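Long-range contacts in ribulose-bisphosphate carboxylase (Alicyclobacillus acidocaldarius subsp. acidocaldarius, PDB 4NAS), which belongs to the RuBisCO large-chain family, joining an N-terminal domain to a TIM-barrel catalytic domain, and holds a bound calcium ion: residues A151-T156 against F181-Y186; V332-S337 against Q350-D355; V14-L19 against E77-Y82. One frame throughout, in Å; residues are numbered along the deposited sequence.

Contact 1 (A151-T156 against F181-Y186)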
# COMPACT_ATOMS: atom_id res chain seq x y z
N ALA B 151 -10.91 -21.82 11.78
CA ALA B 151 -9.73 -21.85 12.66
C ALA B 151 -8.54 -22.52 11.98
O ALA B 151 -8.68 -23.61 11.41
CB ALA B 151 -10.06 -22.58 13.96
N CYS B 152 -7.37 -21.88 12.04
CA CYS B 152 -6.19 -22.39 11.34
C CYS B 152 -4.96 -22.50 12.24
O CYS B 152 -4.46 -23.60 12.52
CB CYS B 152 -5.86 -21.50 10.14
SG CYS B 152 -7.18 -21.37 8.91
N ALA B 153 -4.47 -21.34 12.67
CA ALA B 153 -3.32 -21.24 13.56
C ALA B 153 -3.43 -22.13 14.80
O ALA B 153 -4.43 -22.09 15.52
CB ALA B 153 -3.12 -19.77 13.99
N GLY B 154 -2.40 -22.93 15.04
CA GLY B 154 -2.35 -23.79 16.21
C GLY B 154 -2.77 -25.24 15.97
O GLY B 154 -2.42 -26.13 16.72
N LEU B 155 -3.53 -25.46 14.90
CA LEU B 155 -4.04 -26.79 14.59
C LEU B 155 -3.02 -27.65 13.82
O LEU B 155 -2.25 -27.16 12.99
CB LEU B 155 -5.35 -26.66 13.79
CG LEU B 155 -6.49 -25.95 14.52
CD1 LEU B 155 -7.75 -25.89 13.66
CD2 LEU B 155 -6.76 -26.67 15.84
N THR B 156 -3.03 -28.95 14.10
CA THR B 156 -2.23 -29.92 13.37
C THR B 156 -2.77 -30.14 11.96
O THR B 156 -3.93 -29.86 11.68
CB THR B 156 -2.23 -31.30 14.07
OG1 THR B 156 -3.52 -31.91 13.93
CG2 THR B 156 -1.90 -31.17 15.54
N PHE B 181 -3.79 -16.83 8.14
CA PHE B 181 -2.98 -18.04 8.33
C PHE B 181 -1.57 -17.85 7.77
O PHE B 181 -1.37 -18.02 6.57
CB PHE B 181 -3.64 -19.22 7.61
CG PHE B 181 -3.14 -20.58 8.05
CD1 PHE B 181 -2.19 -20.72 9.05
CD2 PHE B 181 -3.63 -21.72 7.43
CE1 PHE B 181 -1.75 -22.00 9.46
CE2 PHE B 181 -3.20 -22.98 7.82
CZ PHE B 181 -2.25 -23.12 8.83
N PHE B 182 -0.61 -17.52 8.63
CA PHE B 182 0.77 -17.31 8.18
C PHE B 182 1.80 -18.31 8.75
O PHE B 182 2.73 -18.70 8.05
CB PHE B 182 1.23 -15.88 8.48
CG PHE B 182 0.52 -14.85 7.66
CD1 PHE B 182 0.89 -14.64 6.35
CD2 PHE B 182 -0.49 -14.08 8.21
CE1 PHE B 182 0.24 -13.70 5.58
CE2 PHE B 182 -1.15 -13.11 7.43
CZ PHE B 182 -0.79 -12.93 6.12
N THR B 183 1.63 -18.73 10.01
CA THR B 183 2.56 -19.70 10.60
C THR B 183 2.63 -21.04 9.86
O THR B 183 1.60 -21.67 9.56
CB THR B 183 2.28 -19.97 12.10
OG1 THR B 183 3.05 -21.10 12.53
CG2 THR B 183 0.81 -20.27 12.34
N GLU B 184 3.85 -21.48 9.57
CA GLU B 184 4.04 -22.78 8.93
C GLU B 184 4.58 -23.81 9.92
O GLU B 184 5.28 -24.74 9.53
CB GLU B 184 4.97 -22.64 7.71
CG GLU B 184 4.55 -21.53 6.75
CD GLU B 184 5.49 -21.39 5.55
OE1 GLU B 184 6.13 -22.39 5.16
OE2 GLU B 184 5.58 -20.27 4.99
N ALA B 185 4.25 -23.65 11.20
CA ALA B 185 4.80 -24.52 12.24
C ALA B 185 4.14 -25.90 12.33
O ALA B 185 4.76 -26.85 12.76
CB ALA B 185 4.75 -23.83 13.60
N TYR B 186 2.88 -25.99 11.94
CA TYR B 186 2.17 -27.25 12.08
C TYR B 186 1.85 -27.85 10.71
O TYR B 186 1.79 -29.07 10.56
CB TYR B 186 0.91 -27.04 12.91
CG TYR B 186 1.20 -26.29 14.19
CD1 TYR B 186 1.73 -26.94 15.30
CD2 TYR B 186 0.98 -24.92 14.28
CE1 TYR B 186 2.02 -26.25 16.47
CE2 TYR B 186 1.26 -24.22 15.44
CZ TYR B 186 1.78 -24.88 16.53
OH TYR B 186 2.06 -24.17 17.68

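Contact 2 (V332-S337 against Q350-D355)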
# COMPACT_ATOMS: atom_id res chain seq x y z
N VAL B 332 -14.10 -10.49 -13.93
CA VAL B 332 -13.72 -11.06 -12.65
C VAL B 332 -14.99 -11.50 -11.92
O VAL B 332 -16.01 -10.84 -12.04
CB VAL B 332 -12.99 -10.02 -11.79
CG1 VAL B 332 -12.59 -10.61 -10.42
CG2 VAL B 332 -11.78 -9.48 -12.54
N LEU B 333 -14.91 -12.60 -11.18
CA LEU B 333 -16.03 -13.07 -10.36
C LEU B 333 -16.08 -12.29 -9.06
O LEU B 333 -15.09 -12.24 -8.33
CB LEU B 333 -15.87 -14.57 -10.04
CG LEU B 333 -16.33 -15.62 -11.04
CD1 LEU B 333 -15.70 -16.97 -10.70
CD2 LEU B 333 -17.86 -15.73 -11.02
N PRO B 334 -17.21 -11.66 -8.76
CA PRO B 334 -17.36 -10.99 -7.46
C PRO B 334 -17.71 -11.97 -6.34
O PRO B 334 -18.56 -12.89 -6.50
CB PRO B 334 -18.52 -10.02 -7.69
CG PRO B 334 -19.29 -10.61 -8.83
CD PRO B 334 -18.32 -11.36 -9.68
N ALA B 335 -17.04 -11.79 -5.21
CA ALA B 335 -17.29 -12.62 -4.03
C ALA B 335 -17.60 -11.72 -2.82
O ALA B 335 -16.74 -11.51 -1.96
CB ALA B 335 -16.08 -13.49 -3.76
N PRO B 336 -18.82 -11.16 -2.79
CA PRO B 336 -19.14 -10.19 -1.74
C PRO B 336 -19.24 -10.90 -0.39
O PRO B 336 -19.77 -12.02 -0.29
CB PRO B 336 -20.47 -9.59 -2.21
CG PRO B 336 -21.06 -10.63 -3.13
CD PRO B 336 -19.91 -11.32 -3.76
N SER B 337 -18.72 -10.25 0.64
CA SER B 337 -18.54 -10.88 1.93
C SER B 337 -19.42 -10.22 2.99
O SER B 337 -19.81 -9.05 2.84
CB SER B 337 -17.06 -10.82 2.35
OG SER B 337 -16.63 -9.47 2.58
N GLN B 350 -30.45 -11.64 -7.83
CA GLN B 350 -30.96 -10.41 -8.42
C GLN B 350 -29.87 -9.35 -8.52
O GLN B 350 -29.75 -8.70 -9.55
CB GLN B 350 -32.16 -9.91 -7.64
CG GLN B 350 -33.36 -10.80 -7.82
CD GLN B 350 -34.48 -10.41 -6.92
OE1 GLN B 350 -34.27 -9.80 -5.87
NE2 GLN B 350 -35.70 -10.76 -7.31
N ASP B 351 -29.04 -9.24 -7.48
CA ASP B 351 -27.92 -8.30 -7.48
C ASP B 351 -26.81 -8.66 -8.48
O ASP B 351 -26.28 -7.78 -9.16
CB ASP B 351 -27.29 -8.20 -6.08
CG ASP B 351 -28.13 -7.41 -5.09
OD1 ASP B 351 -29.19 -6.88 -5.48
OD2 ASP B 351 -27.75 -7.32 -3.91
N PHE B 352 -26.44 -9.93 -8.56
CA PHE B 352 -25.24 -10.28 -9.32
C PHE B 352 -25.44 -11.24 -10.50
O PHE B 352 -24.57 -11.36 -11.37
CB PHE B 352 -24.16 -10.85 -8.39
CG PHE B 352 -23.72 -9.89 -7.31
CD1 PHE B 352 -22.72 -8.98 -7.54
CD2 PHE B 352 -24.30 -9.94 -6.05
CE1 PHE B 352 -22.31 -8.10 -6.54
CE2 PHE B 352 -23.91 -9.07 -5.05
CZ PHE B 352 -22.90 -8.15 -5.29
N GLY B 353 -26.57 -11.93 -10.54
CA GLY B 353 -26.78 -12.97 -11.54
C GLY B 353 -26.11 -14.27 -11.13
O GLY B 353 -25.76 -14.43 -9.96
N VAL B 354 -25.90 -15.19 -12.07
CA VAL B 354 -25.27 -16.46 -11.74
C VAL B 354 -23.75 -16.37 -11.56
O VAL B 354 -23.16 -17.21 -10.86
CB VAL B 354 -25.60 -17.58 -12.76
CG1 VAL B 354 -27.10 -17.88 -12.79
CG2 VAL B 354 -25.11 -17.22 -14.13
N ASP B 355 -23.12 -15.36 -12.17
CA ASP B 355 -21.65 -15.17 -12.08
C ASP B 355 -21.26 -14.54 -10.75
O ASP B 355 -20.98 -13.34 -10.64
CB ASP B 355 -21.12 -14.33 -13.24
CG ASP B 355 -21.08 -15.11 -14.55
OD1 ASP B 355 -21.28 -16.34 -14.54
OD2 ASP B 355 -20.84 -14.47 -15.59

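Contact 3 (V14-L19 against E77-Y82)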
# COMPACT_ATOMS: atom_id res chain seq x y z
N VAL B 14 -6.85 10.29 -16.92
CA VAL B 14 -7.54 11.42 -16.32
C VAL B 14 -8.04 11.03 -14.93
O VAL B 14 -8.91 10.15 -14.77
CB VAL B 14 -8.71 11.93 -17.19
CG1 VAL B 14 -9.34 13.14 -16.55
CG2 VAL B 14 -8.20 12.27 -18.60
N ALA B 15 -7.47 11.68 -13.92
CA ALA B 15 -7.85 11.46 -12.54
C ALA B 15 -8.76 12.57 -12.03
O ALA B 15 -8.55 13.74 -12.32
CB ALA B 15 -6.61 11.36 -11.67
N THR B 16 -9.79 12.17 -11.29
CA THR B 16 -10.70 13.09 -10.63
C THR B 16 -10.44 13.03 -9.15
O THR B 16 -10.48 11.94 -8.56
CB THR B 16 -12.16 12.67 -10.86
OG1 THR B 16 -12.44 12.67 -12.26
CG2 THR B 16 -13.12 13.61 -10.14
N TYR B 17 -10.17 14.19 -8.55
CA TYR B 17 -9.95 14.32 -7.11
C TYR B 17 -11.08 15.10 -6.47
O TYR B 17 -11.61 16.03 -7.07
CB TYR B 17 -8.62 15.06 -6.82
CG TYR B 17 -7.45 14.44 -7.53
CD1 TYR B 17 -6.74 13.38 -6.94
CD2 TYR B 17 -7.08 14.88 -8.78
CE1 TYR B 17 -5.68 12.80 -7.60
CE2 TYR B 17 -6.01 14.31 -9.45
CZ TYR B 17 -5.32 13.28 -8.87
OH TYR B 17 -4.25 12.71 -9.52
N ARG B 18 -11.45 14.70 -5.26
CA ARG B 18 -12.34 15.48 -4.40
C ARG B 18 -11.46 16.11 -3.33
O ARG B 18 -10.73 15.39 -2.63
CB ARG B 18 -13.36 14.56 -3.70
CG ARG B 18 -14.30 15.32 -2.73
CD ARG B 18 -14.83 14.40 -1.62
NE ARG B 18 -15.79 15.08 -0.74
CZ ARG B 18 -15.46 15.73 0.39
NH1 ARG B 18 -14.20 15.80 0.78
NH2 ARG B 18 -16.41 16.30 1.11
N LEU B 19 -11.55 17.42 -3.16
CA LEU B 19 -10.69 18.10 -2.19
C LEU B 19 -11.37 19.33 -1.58
O LEU B 19 -12.32 19.87 -2.16
CB LEU B 19 -9.36 18.51 -2.83
CG LEU B 19 -9.41 19.33 -4.13
CD1 LEU B 19 -9.52 20.83 -3.87
CD2 LEU B 19 -8.21 19.05 -5.02
N GLU B 77 -14.23 19.21 -7.16
CA GLU B 77 -13.61 18.16 -7.93
C GLU B 77 -12.70 18.80 -8.96
O GLU B 77 -13.04 19.83 -9.55
CB GLU B 77 -14.64 17.29 -8.63
CG GLU B 77 -15.29 16.27 -7.69
CD GLU B 77 -16.23 15.34 -8.42
OE1 GLU B 77 -16.36 15.46 -9.65
OE2 GLU B 77 -16.84 14.48 -7.74
N ILE B 78 -11.54 18.21 -9.16
CA ILE B 78 -10.62 18.68 -10.18
C ILE B 78 -10.27 17.47 -11.01
O ILE B 78 -10.09 16.39 -10.44
CB ILE B 78 -9.35 19.23 -9.52
CG1 ILE B 78 -9.68 20.52 -8.77
CG2 ILE B 78 -8.28 19.48 -10.55
CD1 ILE B 78 -8.56 21.01 -7.92
N ASP B 79 -10.23 17.62 -12.33
CA ASP B 79 -9.78 16.55 -13.22
C ASP B 79 -8.41 16.93 -13.79
O ASP B 79 -8.26 18.03 -14.33
CB ASP B 79 -10.76 16.36 -14.40
CG ASP B 79 -12.17 15.95 -13.96
OD1 ASP B 79 -12.34 15.31 -12.91
OD2 ASP B 79 -13.12 16.27 -14.71
N ILE B 80 -7.43 16.04 -13.67
CA ILE B 80 -6.09 16.28 -14.23
C ILE B 80 -5.72 15.18 -15.24
O ILE B 80 -5.93 13.99 -14.97
CB ILE B 80 -5.00 16.32 -13.12
CG1 ILE B 80 -5.32 17.37 -12.05
CG2 ILE B 80 -3.62 16.59 -13.72
CD1 ILE B 80 -5.41 18.81 -12.59
N ALA B 81 -5.21 15.58 -16.41
CA ALA B 81 -4.76 14.62 -17.43
C ALA B 81 -3.24 14.43 -17.38
O ALA B 81 -2.48 15.39 -17.52
CB ALA B 81 -5.19 15.07 -18.81
N TYR B 82 -2.81 13.19 -17.17
CA TYR B 82 -1.39 12.81 -17.12
C TYR B 82 -1.02 11.99 -18.34
O TYR B 82 -1.47 10.85 -18.48
CB TYR B 82 -1.09 11.96 -15.88
CG TYR B 82 -1.40 12.64 -14.57
CD1 TYR B 82 -2.69 12.59 -14.04
CD2 TYR B 82 -0.42 13.33 -13.86
CE1 TYR B 82 -3.00 13.21 -12.86
CE2 TYR B 82 -0.73 13.94 -12.64
CZ TYR B 82 -2.02 13.88 -12.16
OH TYR B 82 -2.38 14.47 -10.97

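Contact 1 (A151-T156 against F181-Y186)
Cys152 lies over one face of the Phe181 ring, and Gly154 over one face of the Tyr186 ring. In the first pair, Cys152 CB stands 3.6 Å from the Phe181 centroid and only 17° off the ring normal, which identifies a CH-pi contact. The sulfur is farther out: Cys152 SG is 4.5 Å from the same centroid and 38° off the normal, an oblique sulfur-aromatic approach. Phe181 CG is anti to its backbone N (chi1 -163°), which brings it within 3.6 Å of Cys152 CB. On the Tyr186 ring, Gly154 O sits above the centre of one face at a height of 4.2 Å, while Ala185 CB occupies the opposite face nearer the rim. Leu155 O lies 3.2 Å from Tyr186 CB and oblique to the ring.

Each segment is shaped by its own bonds. A type II turn runs from Cys152 to Leu155, with Gly154 at positive phi, and Thr183 OG1 accepts from Ala185 N in an ST turn. Thr156, at the N-cap of helix 157-168, bonds Glu159 N through OG1.

Cys152 touches Asp178, one of the calcium ligands, and its side chain is about 8 Å from the bound calcium ion. Tyr186 OH is bonded to His56 NE2 of the second subunit. Between the segments, ring faces meet both aliphatic carbon and peptide carbonyls, with no hydrogen bond across, so the meeting rests on van der Waals and CH-pi contact.

Contact 2 (V332-S337 against Q350-D355)
Pro334 and Pro336, on barrel strand 333-337, pack against Phe352 at the end of helix 345-352, within the beta-alpha-beta crossover that leads on to strand 357-359. Both prolines point toward the helix, and the evidence for an apolar contact is carbon to carbon: Pro336 CG lies 3.8 Å from Phe352 CE2, and Pro334 CG lies 4.0 Å from Phe352 CD1. Phe352 CG is anti to its carbonyl carbon, beside the backbone N (chi1 -60°), and the ring it carries meets the prolines obliquely. Each proline side chain runs antiparallel to that of Phe352 as the two pass.

Gly353, the first residue past the helix, has a positive phi (81°) and turns the chain back toward the strand. Asp355 then arrives beside Leu333, where Leu333 CD2 is 3.6 Å from Asp355 C. Pro334 CD comes within 3.5 Å of Asp355 O. The carboxylate is engaged elsewhere, Asp355 OD1 forming a salt bridge with Arg134 of helix 129-137.

With no hydrogen bond across the two segments, a helix end rests by apolar contact on the strand that precedes it, and a backbone bond between Pro334 and Val357 ties that strand to the next: the repeating construction of a TIM barrel.

Contact 3 (V14-L19 against E77-Y82)
Ala15 with Ile80 and Tyr17 with Ile78 are the hydrogen-bonded pairs of two antiparallel strands whose axes approach to 4.6 Å, with 157° between their N-to-C directions. Ile80 N to Ala15 O measures 2.9 Å, and Tyr17 N to Ile78 O is nearly straight, with an angle of 170° at the hydrogen. CA-H...O contacts fill in between, the shortest from Glu77 CA to Tyr17 O at 3.0 Å.

The face carrying Thr16, Arg18, Glu77 and Asp79 is mainly polar, with Val14 and Ala81 meeting at one end. Thr16 OG1, anti to the carbonyl carbon and beside the backbone N, donates to Asp79 OD1 at 2.7 Å, meeting it 45° out of the carboxylate plane. Arg64 of strand 59-68 forms salt bridges with both Asp79 OD2 and Glu77 OE1.

Apolar and aromatic groups gather on the other face, beneath helix 26-36. Leu19 CD2 and Ile78 CD1 are 3.5 Å apart, a tight meeting. Tyr17 crosses Ile80 at about a right angle; Tyr17 CE2, at the ring edge, is 4.1 Å from Ile80 CG1. Tyr17 and Tyr82 reach tip to tip, with 2.9 Å between Tyr17 OH and Tyr82 OH. Tyr17 OH is hydrogen-bonded to Val98 O.

One face thus ties strands through hydroxyl, carboxylate and guanidinium groups, where Arg64 would be expected to offset the two acidic charges; the other turns apolar and aromatic groups toward helix 26-36, tyrosine hydroxyls among them.

Contact 3 comes first along the chain and closes before the other two open. It belongs to the N-terminal domain, joining strands 12-22 and 73-83 in a mixed sheet. Contacts 1 and 2 follow in series within the TIM-barrel domain, their centres about 30 Å apart and their nearest atoms about 16 Å apart. Contact 1 joins loops flanking helix 157-168, whereas contact 2 joins strand 333-337 to the end of helix 345-352. Contacts 1 and 3 lie on opposite sides of the chain's centre, about 45 Å between centres; those of contacts 2 and 3 are about 30 Å apart. None touches another; they sample separate regions: the N-terminal sheet, the barrel wall, and loops near the calcium site and the second subunit.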